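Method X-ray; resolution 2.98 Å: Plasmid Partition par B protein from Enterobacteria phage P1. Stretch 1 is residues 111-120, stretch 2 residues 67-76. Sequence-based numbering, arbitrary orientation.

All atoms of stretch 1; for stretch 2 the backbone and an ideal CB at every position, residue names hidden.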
# COMPACT_ATOMS: atom_id res chain seq x y z
N VAL C 111 12.83 6.66 -30.19
CA VAL C 111 11.92 6.67 -29.05
C VAL C 111 10.94 5.50 -29.18
O VAL C 111 10.62 4.83 -28.20
CB VAL C 111 11.15 8.00 -28.95
CG1 VAL C 111 10.18 8.16 -30.10
CG2 VAL C 111 10.44 8.08 -27.64
N LYS C 112 10.49 5.25 -30.40
CA LYS C 112 9.58 4.14 -30.64
C LYS C 112 10.29 2.86 -30.27
O LYS C 112 9.86 2.14 -29.38
CB LYS C 112 9.16 4.06 -32.11
CG LYS C 112 8.79 2.66 -32.59
CD LYS C 112 8.50 2.62 -34.08
CE LYS C 112 9.67 3.17 -34.92
NZ LYS C 112 9.38 3.26 -36.39
N ASN C 113 11.41 2.60 -30.92
CA ASN C 113 12.13 1.38 -30.67
C ASN C 113 12.48 1.20 -29.20
O ASN C 113 12.55 0.07 -28.70
CB ASN C 113 13.33 1.31 -31.60
CG ASN C 113 12.91 1.16 -33.09
OD1 ASN C 113 12.29 2.07 -33.66
ND2 ASN C 113 13.24 0.03 -33.70
N LYS C 114 12.57 2.32 -28.50
CA LYS C 114 12.93 2.31 -27.08
C LYS C 114 11.76 1.85 -26.24
O LYS C 114 11.83 0.83 -25.56
CB LYS C 114 13.38 3.70 -26.60
CG LYS C 114 14.72 4.19 -27.08
CD LYS C 114 15.80 3.33 -26.50
CE LYS C 114 17.15 3.84 -26.93
NZ LYS C 114 18.26 3.02 -26.36
N ILE C 115 10.67 2.60 -26.34
CA ILE C 115 9.44 2.31 -25.59
C ILE C 115 8.99 0.86 -25.71
O ILE C 115 8.55 0.24 -24.73
CB ILE C 115 8.27 3.24 -26.05
CG1 ILE C 115 8.59 4.70 -25.73
CG2 ILE C 115 6.96 2.83 -25.36
CD1 ILE C 115 10.03 4.95 -25.31
N LEU C 116 9.08 0.32 -26.92
CA LEU C 116 8.70 -1.05 -27.18
C LEU C 116 9.73 -2.00 -26.56
O LEU C 116 9.38 -3.10 -26.12
CB LEU C 116 8.59 -1.32 -28.69
CG LEU C 116 8.29 -2.78 -29.07
CD1 LEU C 116 6.87 -3.13 -28.66
CD2 LEU C 116 8.45 -3.00 -30.56
N ARG C 117 10.99 -1.60 -26.54
CA ARG C 117 12.03 -2.44 -25.96
C ARG C 117 11.59 -2.82 -24.55
O ARG C 117 11.70 -3.98 -24.13
CB ARG C 117 13.34 -1.66 -25.89
CG ARG C 117 14.48 -2.28 -26.68
CD ARG C 117 15.45 -1.18 -27.09
NE ARG C 117 16.70 -1.69 -27.64
CZ ARG C 117 17.58 -0.94 -28.30
NH1 ARG C 117 17.34 0.35 -28.51
NH2 ARG C 117 18.71 -1.47 -28.74
N LEU C 118 11.05 -1.83 -23.84
CA LEU C 118 10.58 -2.02 -22.47
C LEU C 118 9.33 -2.87 -22.43
O LEU C 118 9.26 -3.87 -21.72
CB LEU C 118 10.24 -0.67 -21.86
CG LEU C 118 11.43 0.19 -21.47
CD1 LEU C 118 11.05 1.66 -21.55
CD2 LEU C 118 11.92 -0.22 -20.07
N ILE C 119 8.33 -2.47 -23.20
CA ILE C 119 7.08 -3.20 -23.23
C ILE C 119 7.31 -4.70 -23.38
O ILE C 119 6.55 -5.52 -22.85
CB ILE C 119 6.18 -2.63 -24.36
CG1 ILE C 119 5.83 -1.20 -23.95
CG2 ILE C 119 4.89 -3.47 -24.55
CD1 ILE C 119 5.09 -0.37 -24.96
N THR C 120 8.35 -5.06 -24.13
CA THR C 120 8.69 -6.45 -24.35
C THR C 120 9.51 -7.01 -23.19
O THR C 120 9.13 -8.00 -22.58
CB THR C 120 9.49 -6.60 -25.61
OG1 THR C 120 10.71 -5.87 -25.47
CG2 THR C 120 8.71 -6.05 -26.77
N UNK C 67 4.63 -4.40 -37.92
CA UNK C 67 5.39 -5.51 -37.33
C UNK C 67 5.52 -5.31 -35.82
O UNK C 67 5.56 -6.27 -35.04
CB UNK C 67 6.77 -5.62 -37.97
N UNK C 68 5.50 -4.04 -35.43
CA UNK C 68 5.64 -3.67 -34.04
C UNK C 68 4.35 -4.10 -33.41
O UNK C 68 4.32 -4.89 -32.47
CB UNK C 68 5.92 -2.18 -33.84
N UNK C 69 3.27 -3.60 -34.00
CA UNK C 69 1.92 -3.94 -33.57
C UNK C 69 1.79 -5.46 -33.43
O UNK C 69 1.30 -5.97 -32.43
CB UNK C 69 0.89 -3.40 -34.56
N UNK C 70 2.20 -6.18 -34.47
CA UNK C 70 2.17 -7.63 -34.47
C UNK C 70 2.77 -8.18 -33.17
O UNK C 70 2.26 -9.15 -32.62
CB UNK C 70 2.92 -8.18 -35.68
N UNK C 71 3.87 -7.57 -32.70
CA UNK C 71 4.54 -7.99 -31.45
C UNK C 71 3.93 -7.26 -30.25
O UNK C 71 4.11 -7.68 -29.10
CB UNK C 71 6.04 -7.72 -31.52
N UNK C 72 3.24 -6.16 -30.51
CA UNK C 72 2.58 -5.40 -29.47
C UNK C 72 1.31 -6.18 -29.16
O UNK C 72 0.98 -6.44 -28.01
CB UNK C 72 2.29 -3.96 -29.89
N UNK C 73 0.60 -6.56 -30.22
CA UNK C 73 -0.63 -7.33 -30.09
C UNK C 73 -0.25 -8.76 -29.69
O UNK C 73 -1.08 -9.54 -29.23
CB UNK C 73 -1.44 -7.31 -31.39
N UNK C 74 1.03 -9.07 -29.84
CA UNK C 74 1.54 -10.38 -29.45
C UNK C 74 1.75 -10.38 -27.94
O UNK C 74 1.27 -11.27 -27.24
CB UNK C 74 2.84 -10.72 -30.19
N UNK C 75 2.47 -9.37 -27.44
CA UNK C 75 2.73 -9.24 -26.00
C UNK C 75 1.37 -9.14 -25.30
O UNK C 75 1.20 -9.63 -24.18
CB UNK C 75 3.61 -8.02 -25.69
N UNK C 76 0.42 -8.52 -25.98
CA UNK C 76 -0.92 -8.37 -25.44
C UNK C 76 -1.50 -9.68 -24.94
O UNK C 76 -1.74 -9.83 -23.74
CB UNK C 76 -1.84 -7.77 -26.50

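Both stretches are helical throughout, and their axes run roughly parallel, 26° between N-to-C directions, with a closest approach of 10.7 Å. At that spacing side chains make most of the contact, though the Ile119 carbonyl oxygen also takes part, and stretch 1 offers Lys112, Leu116, Ile119 and Thr120.

Position 67 has helical angles, and its ideal CB finds nothing of stretch 1 within 5.5 Å. The visible atoms barely restrict the choice; the residue is Ser67, which makes no contact.

At position 68, CA-to-CB points toward stretch 1, and the ideal CB lies 4.2 Å from Leu116 CD2 and 5.5 Å from Lys112 CD. A leucine neighbour favours an apolar group, a lysine an acidic or polar one, so several medium-sized side chains would suit. The deposited residue is Asp68, chi1 m. Its OD2 lies 3.7 Å from Lys112 CD and its OD1 4.1 Å from Leu116 CD2. The carboxylate thus packs on the aliphatic part of the lysine; Lys112 NZ is hydrogen-bonded elsewhere in the structure.

Position 69 points away and 70 is out of reach, so stretch 1 selects neither. They are Tyr69 and Lys70.

Position 71 again points toward stretch 1, but its ideal CB is 5.4 Å from Leu116 CD2, which leaves room for a small or medium side chain, apolar or hydroxyl-bearing. Thr71 takes this place at the margin of the contact: OG1 approaches Leu116 CD1 at 4.0 Å, while its hydrogen bond goes to its own helix, from OG1 to Asp68 O at 3.1 Å.

Position 72 points sideways, with its ideal CB 4.8 Å from Leu116 CD1. Leu116 and Ile119 offer methyl groups here, so a medium-to-long apolar side chain able to reach back would fit: leucine, isoleucine or methionine. It is Leu72 (chi1 t, chi2 p), whose end comes nearer than its CB bond suggests. CD1 lies 4.2 Å from Ile119 CG2 and 4.3 Å from Leu116 CD1, bridging the two residues.

Positions 73 and 74 are out of reach and unconstrained by stretch 1; they are Cys73 and Ala74.

Position 75 points toward stretch 1, its ideal CB 4.8 Å from Ile119 O and 5.5 Å from Thr120 CA, so a compact aliphatic such as valine, or alanine with looser packing, is reasonable. Val75 (chi1 t) spreads over both neighbours: CG1 is 3.9 Å from Ile119 O and 4.4 Å from Ile119 CG2, and CG2 is 4.3 Å from Thr120 CG2.

Position 76 is out of reach, and its angles (-51/-65) are open to any helical residue. It is Gly76.

Stretch 2 67-76: SDYKTLCAVG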
# COMPACT_ATOMS: atom_id res chain seq x y z
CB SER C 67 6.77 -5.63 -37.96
OG SER C 67 7.09 -6.99 -38.24
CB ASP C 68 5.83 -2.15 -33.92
CG ASP C 68 7.07 -1.68 -34.66
OD1 ASP C 68 8.07 -2.44 -34.60
OD2 ASP C 68 7.05 -0.57 -35.25
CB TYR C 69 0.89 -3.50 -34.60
CG TYR C 69 0.50 -2.06 -34.58
CD1 TYR C 69 -0.38 -1.57 -33.63
CD2 TYR C 69 0.92 -1.20 -35.58
CE1 TYR C 69 -0.86 -0.26 -33.69
CE2 TYR C 69 0.46 0.12 -35.65
CZ TYR C 69 -0.45 0.59 -34.70
OH TYR C 69 -0.98 1.87 -34.79
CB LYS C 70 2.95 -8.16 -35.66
CG LYS C 70 2.51 -9.54 -36.11
CD LYS C 70 3.66 -10.32 -36.77
CE LYS C 70 4.40 -9.51 -37.85
NZ LYS C 70 5.56 -10.27 -38.41
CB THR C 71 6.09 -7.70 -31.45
OG1 THR C 71 6.36 -6.49 -30.74
CG2 THR C 71 6.63 -7.57 -32.88
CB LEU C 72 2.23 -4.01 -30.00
CG LEU C 72 1.61 -3.06 -28.98
CD1 LEU C 72 2.68 -2.68 -27.98
CD2 LEU C 72 1.07 -1.83 -29.66
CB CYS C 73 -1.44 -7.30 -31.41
SG CYS C 73 -1.54 -8.89 -32.27
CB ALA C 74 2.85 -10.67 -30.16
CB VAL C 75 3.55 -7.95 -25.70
CG1 VAL C 75 3.56 -7.66 -24.22
CG2 VAL C 75 4.97 -8.12 -26.19
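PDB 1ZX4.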